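Local coordinates for protein mannan endo-1,4-beta-mannosidase (Cryptopygus antarcticus, PDB 4OOU) that hydrolyses internal beta-1,4-mannosidic linkages at random in mannans, galactomannans and glucomannans, releasing mainly short oligosaccharides such as mannobiose and mannotriose, at residues S28-G33 against I274-M279; G56-N61 against S114-Y119; T101-D104 against T108-N111. All blocks are in the same frame, centred on the assembly; numbering follows the deposited sequence.

Contact 1 of 3, residues S28-G33 against I274-M279; sequences SNFYYG and INFYQM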
ATOM      1  N   SER A  28     -17.098   4.759  -3.648  1.00 34.06           N
ATOM      2  CA  SER A  28     -15.906   5.462  -4.125  1.00 37.11           C
ATOM      3  C   SER A  28     -14.995   6.062  -3.034  1.00 36.93           C
ATOM      4  O   SER A  28     -13.903   6.611  -3.336  1.00 35.15           O
ATOM      5  CB  SER A  28     -16.408   6.593  -5.007  1.00 38.05           C
ATOM      6  OG  SER A  28     -17.332   6.064  -5.933  1.00 39.05           O
ATOM      7  N   ASN A  29     -15.403   5.972  -1.775  1.00 35.16           N
ATOM      8  CA  ASN A  29     -14.736   6.791  -0.761  1.00 38.60           C
ATOM      9  C   ASN A  29     -14.231   6.084   0.502  1.00 36.39           C
ATOM     10  O   ASN A  29     -14.772   5.084   0.965  1.00 34.51           O
ATOM     11  CB  ASN A  29     -15.646   7.948  -0.305  1.00 40.38           C
ATOM     12  CG  ASN A  29     -16.081   8.866  -1.432  1.00 44.82           C
ATOM     13  OD1 ASN A  29     -15.286   9.366  -2.234  1.00 42.60           O
ATOM     14  ND2 ASN A  29     -17.377   9.130  -1.460  1.00 48.11           N
ATOM     15  N   PHE A  30     -13.197   6.677   1.081  1.00 36.35           N
ATOM     16  CA  PHE A  30     -12.846   6.382   2.437  1.00 35.84           C
ATOM     17  C   PHE A  30     -13.782   7.156   3.341  1.00 36.62           C
ATOM     18  O   PHE A  30     -14.160   8.271   3.008  1.00 39.25           O
ATOM     19  CB  PHE A  30     -11.424   6.801   2.717  1.00 34.38           C
ATOM     20  CG  PHE A  30     -10.417   6.024   1.954  1.00 34.02           C
ATOM     21  CD1 PHE A  30     -10.313   4.669   2.138  1.00 32.55           C
ATOM     22  CD2 PHE A  30      -9.560   6.653   1.055  1.00 33.87           C
ATOM     23  CE1 PHE A  30      -9.356   3.955   1.465  1.00 32.85           C
ATOM     24  CE2 PHE A  30      -8.622   5.931   0.357  1.00 31.34           C
ATOM     25  CZ  PHE A  30      -8.507   4.588   0.572  1.00 31.44           C
ATOM     26  N   TYR A  31     -14.175   6.559   4.468  1.00 37.10           N
ATOM     27  CA  TYR A  31     -14.913   7.297   5.494  1.00 37.72           C
ATOM     28  C   TYR A  31     -14.258   7.110   6.842  1.00 33.63           C
ATOM     29  O   TYR A  31     -13.774   6.042   7.158  1.00 34.08           O
ATOM     30  CB  TYR A  31     -16.364   6.831   5.555  1.00 42.40           C
ATOM     31  CG  TYR A  31     -17.149   7.144   4.327  1.00 43.68           C
ATOM     32  CD1 TYR A  31     -17.831   8.333   4.204  1.00 47.50           C
ATOM     33  CD2 TYR A  31     -17.193   6.252   3.268  1.00 49.71           C
ATOM     34  CE1 TYR A  31     -18.539   8.638   3.042  1.00 51.24           C
ATOM     35  CE2 TYR A  31     -17.914   6.532   2.111  1.00 49.43           C
ATOM     36  CZ  TYR A  31     -18.582   7.729   2.003  1.00 49.31           C
ATOM     37  OH  TYR A  31     -19.303   8.000   0.864  1.00 52.98           O
ATOM     38  N   TYR A  32     -14.205   8.166   7.623  1.00 36.04           N
ATOM     39  CA  TYR A  32     -13.889   8.041   9.031  1.00 38.62           C
ATOM     40  C   TYR A  32     -14.889   8.832   9.862  1.00 37.50           C
ATOM     41  O   TYR A  32     -14.993  10.050   9.758  1.00 34.50           O
ATOM     42  CB  TYR A  32     -12.473   8.515   9.356  1.00 39.95           C
ATOM     43  CG  TYR A  32     -12.123   8.196  10.794  1.00 43.43           C
ATOM     44  CD1 TYR A  32     -11.628   6.959  11.125  1.00 44.04           C
ATOM     45  CD2 TYR A  32     -12.354   9.108  11.829  1.00 47.70           C
ATOM     46  CE1 TYR A  32     -11.337   6.626  12.434  1.00 47.02           C
ATOM     47  CE2 TYR A  32     -12.067   8.783  13.156  1.00 47.71           C
ATOM     48  CZ  TYR A  32     -11.554   7.529  13.456  1.00 49.01           C
ATOM     49  OH  TYR A  32     -11.247   7.129  14.764  1.00 47.44           O
ATOM     50  N   GLY A  33     -15.603   8.136  10.722  1.00 41.06           N
ATOM     51  CA  GLY A  33     -16.480   8.817  11.685  1.00 42.17           C
ATOM     52  C   GLY A  33     -17.663   9.463  11.005  1.00 44.08           C
ATOM     53  O   GLY A  33     -18.160  10.497  11.450  1.00 44.74           O
ATOM     54  N   ILE A 274      -9.355  -6.867  -2.457  1.00 36.67           N
ATOM     55  CA  ILE A 274      -8.844  -5.585  -2.024  1.00 37.45           C
ATOM     56  C   ILE A 274     -10.035  -4.684  -1.837  1.00 37.99           C
ATOM     57  O   ILE A 274     -11.032  -4.837  -2.500  1.00 42.03           O
ATOM     58  CB  ILE A 274      -7.784  -4.961  -2.942  1.00 34.14           C
ATOM     59  CG1 ILE A 274      -8.234  -4.830  -4.380  1.00 35.21           C
ATOM     60  CG2 ILE A 274      -6.525  -5.782  -2.904  1.00 35.26           C
ATOM     61  CD1 ILE A 274      -7.131  -4.250  -5.260  1.00 36.20           C
ATOM     62  N   ASN A 275      -9.928  -3.770  -0.893  1.00 39.03           N
ATOM     63  CA  ASN A 275     -11.004  -2.859  -0.571  1.00 36.20           C
ATOM     64  C   ASN A 275     -10.851  -1.514  -1.241  1.00 36.28           C
ATOM     65  O   ASN A 275     -11.841  -0.781  -1.340  1.00 38.77           O
ATOM     66  CB  ASN A 275     -11.058  -2.720   0.927  1.00 36.60           C
ATOM     67  CG  ASN A 275     -11.253  -4.053   1.578  1.00 40.01           C
ATOM     68  OD1 ASN A 275     -10.370  -4.590   2.262  1.00 38.37           O
ATOM     69  ND2 ASN A 275     -12.404  -4.650   1.296  1.00 44.34           N
ATOM     70  N   PHE A 276      -9.625  -1.210  -1.687  1.00 33.79           N
ATOM     71  CA  PHE A 276      -9.290  -0.008  -2.423  1.00 33.97           C
ATOM     72  C   PHE A 276      -8.128  -0.245  -3.395  1.00 37.46           C
ATOM     73  O   PHE A 276      -7.164  -0.946  -3.090  1.00 41.81           O
ATOM     74  CB  PHE A 276      -9.058   1.207  -1.496  1.00 35.72           C
ATOM     75  CG  PHE A 276      -7.771   1.207  -0.680  1.00 36.35           C
ATOM     76  CD1 PHE A 276      -6.565   1.618  -1.227  1.00 39.00           C
ATOM     77  CD2 PHE A 276      -7.793   0.916   0.672  1.00 38.04           C
ATOM     78  CE1 PHE A 276      -5.399   1.657  -0.466  1.00 35.49           C
ATOM     79  CE2 PHE A 276      -6.635   0.960   1.437  1.00 37.64           C
ATOM     80  CZ  PHE A 276      -5.436   1.333   0.860  1.00 36.15           C
ATOM     81  N   TYR A 277      -8.261   0.315  -4.595  1.00 37.28           N
ATOM     82  CA  TYR A 277      -7.223   0.261  -5.604  1.00 34.80           C
ATOM     83  C   TYR A 277      -6.144   1.289  -5.289  1.00 34.45           C
ATOM     84  O   TYR A 277      -6.304   2.177  -4.433  1.00 31.84           O
ATOM     85  CB  TYR A 277      -7.831   0.569  -6.955  1.00 35.97           C
ATOM     86  CG  TYR A 277      -8.924  -0.401  -7.392  1.00 36.17           C
ATOM     87  CD1 TYR A 277      -8.627  -1.690  -7.832  1.00 36.25           C
ATOM     88  CD2 TYR A 277     -10.248   0.001  -7.436  1.00 36.75           C
ATOM     89  CE1 TYR A 277      -9.631  -2.557  -8.248  1.00 36.12           C
ATOM     90  CE2 TYR A 277     -11.248  -0.856  -7.869  1.00 35.60           C
ATOM     91  CZ  TYR A 277     -10.940  -2.131  -8.259  1.00 35.72           C
ATOM     92  OH  TYR A 277     -11.975  -2.944  -8.677  1.00 39.22           O
ATOM     93  N   GLN A 278      -5.034   1.170  -5.993  1.00 33.33           N
ATOM     94  CA  GLN A 278      -3.883   1.998  -5.717  1.00 31.66           C
ATOM     95  C   GLN A 278      -2.952   1.957  -6.894  1.00 32.55           C
ATOM     96  O   GLN A 278      -2.415   0.899  -7.244  1.00 29.50           O
ATOM     97  CB  GLN A 278      -3.151   1.495  -4.485  1.00 32.23           C
ATOM     98  CG  GLN A 278      -2.131   2.459  -3.865  1.00 33.26           C
ATOM     99  CD  GLN A 278      -1.119   1.766  -2.967  1.00 31.47           C
ATOM    100  OE1 GLN A 278       0.093   2.051  -3.050  1.00 29.30           O
ATOM    101  NE2 GLN A 278      -1.594   0.839  -2.121  1.00 27.45           N
ATOM    102  N   MET A 279      -2.768   3.110  -7.518  1.00 34.64           N
ATOM    103  CA  MET A 279      -1.773   3.230  -8.566  1.00 34.93           C
ATOM    104  C   MET A 279      -0.605   4.060  -8.056  1.00 34.39           C
ATOM    105  O   MET A 279      -0.754   4.875  -7.145  1.00 35.81           O
ATOM    106  CB  MET A 279      -2.404   3.861  -9.790  1.00 37.52           C
ATOM    107  CG  MET A 279      -3.568   3.070 -10.374  1.00 39.21           C
ATOM    108  SD  MET A 279      -4.639   4.069 -11.428  1.00 41.71           S
ATOM    109  CE  MET A 279      -5.836   2.833 -11.927  1.00 41.26           C
TER
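Phe30 and Phe276 meet in a T-shaped aromatic pair beneath the TIM barrel, where the N-terminal antiparallel hairpins lie against the start of a barrel strand. The first segment enters from Ser28, whose OG reaches Asn304 O and whose carbonyl oxygen accepts from Arg298, so this end is tied to the stretch that leads into strand 308-313. At Phe30 the backbone pairs with Val37 of strand 35-43, and the side chain leaves the hairpin for the barrel interior. Its CG stands anti to the carbonyl carbon (chi1 -66°), which carries the far end of the ring across to Phe276 although the CB itself does not head there. The leading edge, CE1 and CZ, comes over one face of Phe276; the two planes lie at 79° and the centroids are 5.1 Å apart. Phe276 presents that face by setting its CG between the backbone N and the carbonyl carbon (chi1 73°). Further on, the buried ring of Tyr32 returns to the hairpin, packing on Val37 while its hydroxyl meets the carbonyl oxygen of Glu21 and the backbone N of Asn382. Both phenylalanines are buried; Leu39 packs on Phe30 and Leu309 on Phe276, making an apolar plug at the N-terminal ends of the strands. The side chain of Phe276 lies about 11 Å from that of Glu312, the probable nucleophile. CZ of Phe30 stands 3.6 Å above the Phe276 plane, offset toward the rim.

Contact 2 of 3, residues G56-N61 against S114-Y119; sequences GQYASN and SDLLDY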
ATOM      1  N   GLY A  56      14.594  -6.917  17.649  1.00 41.37           N
ATOM      2  CA  GLY A  56      14.918  -5.755  18.432  1.00 40.41           C
ATOM      3  C   GLY A  56      15.450  -4.577  17.669  1.00 39.15           C
ATOM      4  O   GLY A  56      16.179  -3.778  18.247  1.00 42.15           O
ATOM      5  N   GLN A  57      15.088  -4.446  16.396  1.00 39.10           N
ATOM      6  CA  GLN A  57      15.698  -3.400  15.532  1.00 39.44           C
ATOM      7  C   GLN A  57      14.944  -2.084  15.616  1.00 37.28           C
ATOM      8  O   GLN A  57      15.415  -1.053  15.159  1.00 36.43           O
ATOM      9  CB  GLN A  57      15.767  -3.857  14.061  1.00 36.74           C
ATOM     10  CG  GLN A  57      16.647  -5.071  13.812  1.00 34.73           C
ATOM     11  CD  GLN A  57      18.104  -4.839  14.127  1.00 34.02           C
ATOM     12  OE1 GLN A  57      18.630  -3.727  13.986  1.00 34.47           O
ATOM     13  NE2 GLN A  57      18.782  -5.897  14.533  1.00 32.56           N
ATOM     14  N   TYR A  58      13.763  -2.134  16.208  1.00 41.18           N
ATOM     15  CA  TYR A  58      12.914  -0.965  16.337  1.00 40.69           C
ATOM     16  C   TYR A  58      13.453   0.043  17.332  1.00 40.18           C
ATOM     17  O   TYR A  58      13.167   1.242  17.201  1.00 46.08           O
ATOM     18  CB  TYR A  58      11.537  -1.422  16.750  1.00 41.43           C
ATOM     19  CG  TYR A  58      10.487  -0.349  16.865  1.00 43.43           C
ATOM     20  CD1 TYR A  58       9.799   0.101  15.751  1.00 45.19           C
ATOM     21  CD2 TYR A  58      10.135   0.177  18.086  1.00 42.09           C
ATOM     22  CE1 TYR A  58       8.802   1.062  15.857  1.00 41.78           C
ATOM     23  CE2 TYR A  58       9.150   1.139  18.188  1.00 42.92           C
ATOM     24  CZ  TYR A  58       8.482   1.577  17.069  1.00 41.48           C
ATOM     25  OH  TYR A  58       7.481   2.530  17.168  1.00 42.73           O
ATOM     26  N   ALA A  59      14.214  -0.420  18.324  1.00 38.07           N
ATOM     27  CA  ALA A  59      14.869   0.496  19.291  1.00 38.87           C
ATOM     28  C   ALA A  59      15.783   1.500  18.591  1.00 38.95           C
ATOM     29  O   ALA A  59      15.990   2.604  19.073  1.00 41.38           O
ATOM     30  CB  ALA A  59      15.651  -0.271  20.355  1.00 36.08           C
ATOM     31  N   SER A  60      16.310   1.120  17.439  1.00 40.29           N
ATOM     32  CA  SER A  60      17.220   1.988  16.709  1.00 42.20           C
ATOM     33  C   SER A  60      16.453   2.851  15.734  1.00 42.36           C
ATOM     34  O   SER A  60      16.639   4.070  15.622  1.00 41.61           O
ATOM     35  CB  SER A  60      18.185   1.121  15.922  1.00 44.69           C
ATOM     36  OG  SER A  60      18.812   1.918  14.950  1.00 50.00           O
ATOM     37  N   ASN A  61      15.561   2.185  15.024  1.00 42.57           N
ATOM     38  CA  ASN A  61      14.796   2.796  13.940  1.00 41.31           C
ATOM     39  C   ASN A  61      13.617   3.693  14.398  1.00 40.72           C
ATOM     40  O   ASN A  61      13.414   4.771  13.845  1.00 41.95           O
ATOM     41  CB  ASN A  61      14.348   1.664  12.974  1.00 38.32           C
ATOM     42  CG  ASN A  61      15.523   1.057  12.211  1.00 33.38           C
ATOM     43  OD1 ASN A  61      16.235   1.764  11.543  1.00 29.88           O
ATOM     44  ND2 ASN A  61      15.733  -0.236  12.330  1.00 32.93           N
ATOM     45  N   SER A 114       2.952  -2.427  17.187  1.00 38.82           N
ATOM     46  CA  SER A 114       2.015  -1.941  18.233  1.00 34.27           C
ATOM     47  C   SER A 114       2.506  -0.567  18.712  1.00 32.92           C
ATOM     48  O   SER A 114       1.769   0.417  18.677  1.00 31.56           O
ATOM     49  CB  SER A 114       1.972  -2.986  19.370  1.00 35.86           C
ATOM     50  OG  SER A 114       0.712  -3.098  20.026  1.00 35.79           O
ATOM     51  N   ASP A 115       3.784  -0.472  19.076  1.00 32.54           N
ATOM     52  CA  ASP A 115       4.325   0.813  19.532  1.00 34.87           C
ATOM     53  C   ASP A 115       4.108   1.928  18.513  1.00 35.41           C
ATOM     54  O   ASP A 115       3.668   3.034  18.849  1.00 33.81           O
ATOM     55  CB  ASP A 115       5.827   0.722  19.833  1.00 34.74           C
ATOM     56  CG  ASP A 115       6.351   1.947  20.586  1.00 34.81           C
ATOM     57  OD1 ASP A 115       6.196   2.026  21.813  1.00 34.12           O
ATOM     58  OD2 ASP A 115       6.926   2.837  19.952  1.00 36.00           O
ATOM     59  N   LEU A 116       4.443   1.633  17.265  1.00 39.04           N
ATOM     60  CA  LEU A 116       4.475   2.672  16.241  1.00 37.51           C
ATOM     61  C   LEU A 116       3.065   3.101  15.981  1.00 37.06           C
ATOM     62  O   LEU A 116       2.824   4.294  15.797  1.00 35.15           O
ATOM     63  CB  LEU A 116       5.140   2.200  14.938  1.00 36.94           C
ATOM     64  CG  LEU A 116       5.415   3.318  13.906  1.00 39.21           C
ATOM     65  CD1 LEU A 116       6.292   4.478  14.390  1.00 39.58           C
ATOM     66  CD2 LEU A 116       6.045   2.738  12.659  1.00 41.48           C
ATOM     67  N   LEU A 117       2.135   2.135  15.995  1.00 36.76           N
ATOM     68  CA  LEU A 117       0.743   2.434  15.741  1.00 36.33           C
ATOM     69  C   LEU A 117       0.131   3.315  16.854  1.00 40.38           C
ATOM     70  O   LEU A 117      -0.647   4.245  16.570  1.00 40.85           O
ATOM     71  CB  LEU A 117      -0.047   1.147  15.533  1.00 36.70           C
ATOM     72  CG  LEU A 117       0.223   0.500  14.175  1.00 35.86           C
ATOM     73  CD1 LEU A 117      -0.193  -0.963  14.079  1.00 34.90           C
ATOM     74  CD2 LEU A 117      -0.510   1.273  13.097  1.00 37.73           C
ATOM     75  N   ASP A 118       0.500   3.029  18.103  1.00 40.82           N
ATOM     76  CA  ASP A 118       0.045   3.814  19.256  1.00 41.60           C
ATOM     77  C   ASP A 118       0.556   5.263  19.143  1.00 42.21           C
ATOM     78  O   ASP A 118      -0.116   6.201  19.579  1.00 37.88           O
ATOM     79  CB  ASP A 118       0.554   3.195  20.593  1.00 42.89           C
ATOM     80  CG  ASP A 118      -0.093   1.842  20.936  1.00 42.88           C
ATOM     81  OD1 ASP A 118      -0.967   1.366  20.203  1.00 44.29           O
ATOM     82  OD2 ASP A 118       0.268   1.245  21.963  1.00 41.51           O
ATOM     83  N   TYR A 119       1.763   5.435  18.588  1.00 42.59           N
ATOM     84  CA  TYR A 119       2.391   6.746  18.575  1.00 42.42           C
ATOM     85  C   TYR A 119       1.706   7.548  17.503  1.00 42.17           C
ATOM     86  O   TYR A 119       1.394   8.725  17.687  1.00 44.70           O
ATOM     87  CB  TYR A 119       3.896   6.672  18.287  1.00 40.42           C
ATOM     88  CG  TYR A 119       4.522   8.022  18.377  1.00 41.06           C
ATOM     89  CD1 TYR A 119       4.968   8.519  19.578  1.00 42.53           C
ATOM     90  CD2 TYR A 119       4.623   8.838  17.257  1.00 45.49           C
ATOM     91  CE1 TYR A 119       5.541   9.783  19.666  1.00 44.61           C
ATOM     92  CE2 TYR A 119       5.177  10.105  17.328  1.00 44.17           C
ATOM     93  CZ  TYR A 119       5.639  10.578  18.536  1.00 45.39           C
ATOM     94  OH  TYR A 119       6.193  11.840  18.626  1.00 43.65           O
TER
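The ring of Tyr58 spans the gap between two neighbouring outer helices of the TIM barrel, 58-74 and 109-122, and its hydroxyl lands on Asp115 and Leu116. The backbones themselves stay apart, with CA of Tyr58 and CA of Leu116 separated by 9.2 Å, and between 56-61 and 114-119 it is this long side chain that makes the bridge. With CG anti to the backbone N (chi1 -177°), the tyrosine extends straight toward the other helix. Packing is tightest at its end: OH donates to Asp115 OD2 at 2.9 Å, using the anti lone pair of that oxygen, which lies near the ring plane. The same hydroxyl presses on the neighbouring residue, with OH only 3.2 Å from Leu116 CB. Asp115 OD2 also forms a salt bridge with Lys66, about two turns further along the tyrosine's own helix, so hydroxyl and ammonium share one carboxylate oxygen. A phenylalanine in place of Tyr58 would probably cost Asp115 OD2 the hydroxyl bond that accompanies its salt bridge to Lys66, and open a small gap beside Leu116. The other side of the interface is looser. Ala59 and Ser60 turn to solvent, as does Asp118, while Tyr119 sends its ring past the segment 56-61 to Lys66 and Ile69, its OH bonded to Asn70. Inward, Leu116 packs on Leu65 and Phe53. Beside the hydroxyl, the ring atom CE1 of Tyr58 touches Leu116 CB at 3.9 Å.

Contact 3 of 3, residues T101-D104 against T108-N111; sequences TSTD and TLIN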
ATOM      1  N   THR A 101       8.243 -20.018  10.854  1.00 42.51           N
ATOM      2  CA  THR A 101       8.120 -20.422  12.273  1.00 44.60           C
ATOM      3  C   THR A 101       7.422 -19.358  13.065  1.00 44.01           C
ATOM      4  O   THR A 101       6.720 -19.656  14.026  1.00 50.62           O
ATOM      5  CB  THR A 101       9.486 -20.666  12.969  1.00 44.70           C
ATOM      6  OG1 THR A 101      10.254 -19.449  13.039  1.00 41.07           O
ATOM      7  CG2 THR A 101      10.282 -21.702  12.238  1.00 47.65           C
ATOM      8  N   SER A 102       7.660 -18.108  12.685  1.00 42.99           N
ATOM      9  CA  SER A 102       7.162 -16.980  13.445  1.00 40.43           C
ATOM     10  C   SER A 102       7.378 -15.623  12.769  1.00 40.95           C
ATOM     11  O   SER A 102       7.779 -15.473  11.595  1.00 39.01           O
ATOM     12  CB  SER A 102       7.797 -16.987  14.840  1.00 39.95           C
ATOM     13  OG  SER A 102       9.162 -17.300  14.756  1.00 40.41           O
ATOM     14  N   THR A 103       7.099 -14.632  13.573  1.00 37.95           N
ATOM     15  CA  THR A 103       7.040 -13.287  13.154  1.00 40.91           C
ATOM     16  C   THR A 103       8.513 -12.846  12.932  1.00 41.66           C
ATOM     17  O   THR A 103       8.895 -12.404  11.861  1.00 39.22           O
ATOM     18  CB  THR A 103       6.188 -12.553  14.233  1.00 42.87           C
ATOM     19  OG1 THR A 103       5.085 -11.845  13.635  1.00 42.74           O
ATOM     20  CG2 THR A 103       7.014 -11.694  15.140  1.00 43.73           C
ATOM     21  N   ASP A 104       9.362 -13.053  13.916  1.00 39.56           N
ATOM     22  CA  ASP A 104      10.778 -12.771  13.756  1.00 35.54           C
ATOM     23  C   ASP A 104      11.459 -13.556  14.873  1.00 39.71           C
ATOM     24  O   ASP A 104      10.788 -13.916  15.844  1.00 48.24           O
ATOM     25  CB  ASP A 104      11.030 -11.279  13.852  1.00 33.78           C
ATOM     26  CG  ASP A 104      10.742 -10.709  15.220  1.00 30.92           C
ATOM     27  OD1 ASP A 104       9.563 -10.650  15.601  1.00 31.33           O
ATOM     28  OD2 ASP A 104      11.692 -10.274  15.908  1.00 28.50           O
ATOM     29  N   THR A 108       9.674  -9.947  18.354  1.00 48.24           N
ATOM     30  CA  THR A 108       9.561  -8.537  18.698  1.00 48.21           C
ATOM     31  C   THR A 108       8.587  -7.763  17.781  1.00 47.23           C
ATOM     32  O   THR A 108       8.118  -6.674  18.147  1.00 50.70           O
ATOM     33  CB  THR A 108      10.990  -7.962  18.584  1.00 51.84           C
ATOM     34  OG1 THR A 108      11.635  -8.063  19.854  1.00 48.18           O
ATOM     35  CG2 THR A 108      11.040  -6.545  18.082  1.00 51.03           C
ATOM     36  N   LEU A 109       8.282  -8.313  16.607  1.00 43.09           N
ATOM     37  CA  LEU A 109       7.575  -7.557  15.549  1.00 45.51           C
ATOM     38  C   LEU A 109       6.252  -6.948  15.984  1.00 44.93           C
ATOM     39  O   LEU A 109       6.019  -5.763  15.754  1.00 49.41           O
ATOM     40  CB  LEU A 109       7.281  -8.434  14.328  1.00 43.19           C
ATOM     41  CG  LEU A 109       6.682  -7.672  13.147  1.00 43.61           C
ATOM     42  CD1 LEU A 109       7.710  -7.430  12.068  1.00 44.32           C
ATOM     43  CD2 LEU A 109       5.523  -8.430  12.549  1.00 45.54           C
ATOM     44  N   ILE A 110       5.382  -7.758  16.590  1.00 42.44           N
ATOM     45  CA  ILE A 110       4.036  -7.295  16.916  1.00 40.40           C
ATOM     46  C   ILE A 110       4.115  -6.125  17.896  1.00 36.91           C
ATOM     47  O   ILE A 110       3.507  -5.096  17.664  1.00 32.98           O
ATOM     48  CB  ILE A 110       3.112  -8.444  17.393  1.00 44.41           C
ATOM     49  CG1 ILE A 110       2.929  -9.461  16.256  1.00 46.34           C
ATOM     50  CG2 ILE A 110       1.731  -7.934  17.774  1.00 43.65           C
ATOM     51  CD1 ILE A 110       2.084 -10.660  16.627  1.00 47.69           C
ATOM     52  N   ASN A 111       4.914  -6.229  18.949  1.00 37.65           N
ATOM     53  CA  ASN A 111       5.091  -5.055  19.823  1.00 39.48           C
ATOM     54  C   ASN A 111       5.698  -3.850  19.095  1.00 38.81           C
ATOM     55  O   ASN A 111       5.258  -2.708  19.281  1.00 35.61           O
ATOM     56  CB  ASN A 111       5.954  -5.384  21.043  1.00 39.56           C
ATOM     57  CG  ASN A 111       5.404  -6.529  21.844  1.00 42.61           C
ATOM     58  OD1 ASN A 111       4.172  -6.678  22.025  1.00 45.82           O
ATOM     59  ND2 ASN A 111       6.306  -7.367  22.323  1.00 42.15           N
TER
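A short turn into the amino end of helix 109-122 is closed by Asp104, whose carboxylate receives the backbone N-H groups of Thr108 and Leu109. Asp104 CG sits between its own backbone N and carbonyl carbon (chi1 66°), which turns the carboxylate to these two N-H groups. OD1 takes both: Leu109 N approaches it at 2.8 Å from above the carboxylate plane, 39° out of it, whereas Thr108 N uses the syn lone pair. Thr108 N is shared with the second oxygen, lying 3.2 Å from Asp104 OD2, again on the syn side, so the N-H is forked between the two oxygens. OD2 has a further partner in Asn55 N. Backbone N-H groups on both oxygens fix the rotation of the carboxylate, and its charge would be favoured by the positive end of the helix dipole. In the TIM barrel this turn belongs to the loop after strand 79-86, an excursion carrying the small hairpin 93-94/100-102, where Thr101 and Ser102 both face Ala93 in a classic beta bulge. Next to the polar grip lies an apolar patch: Thr103 CG2 rests 3.4 Å from Leu109 CB, and Met163 of helix 149-167 packs on Thr103, Leu109 and Ile110. Thr103 OG1 is buried there without a polar partner, 3.6 Å from Leu109 CD2.

How the contacts relate
Contacts 2 and 3 are neighbours, their centres about 13 Å apart, and both use helix 109-122: contact 3 sets its amino end, contact 2 joins its next turns to helix 58-74. They touch directly where Gly56 N meets Thr108 CG2 at 3.6 Å. Contact 1 stands apart, about 26 Å from contact 2 and 28 Å from contact 3 between centres, at the N-terminal ends of the barrel strands. Along the chain the three are nested, 3 within 2 and 2 within 1, so contact 1 draws the beginning of the chain to a late barrel strand, while contact 2 joins two helices and contact 3 ties the excursion after strand 79-86 to the start of the second, both on the outer layer.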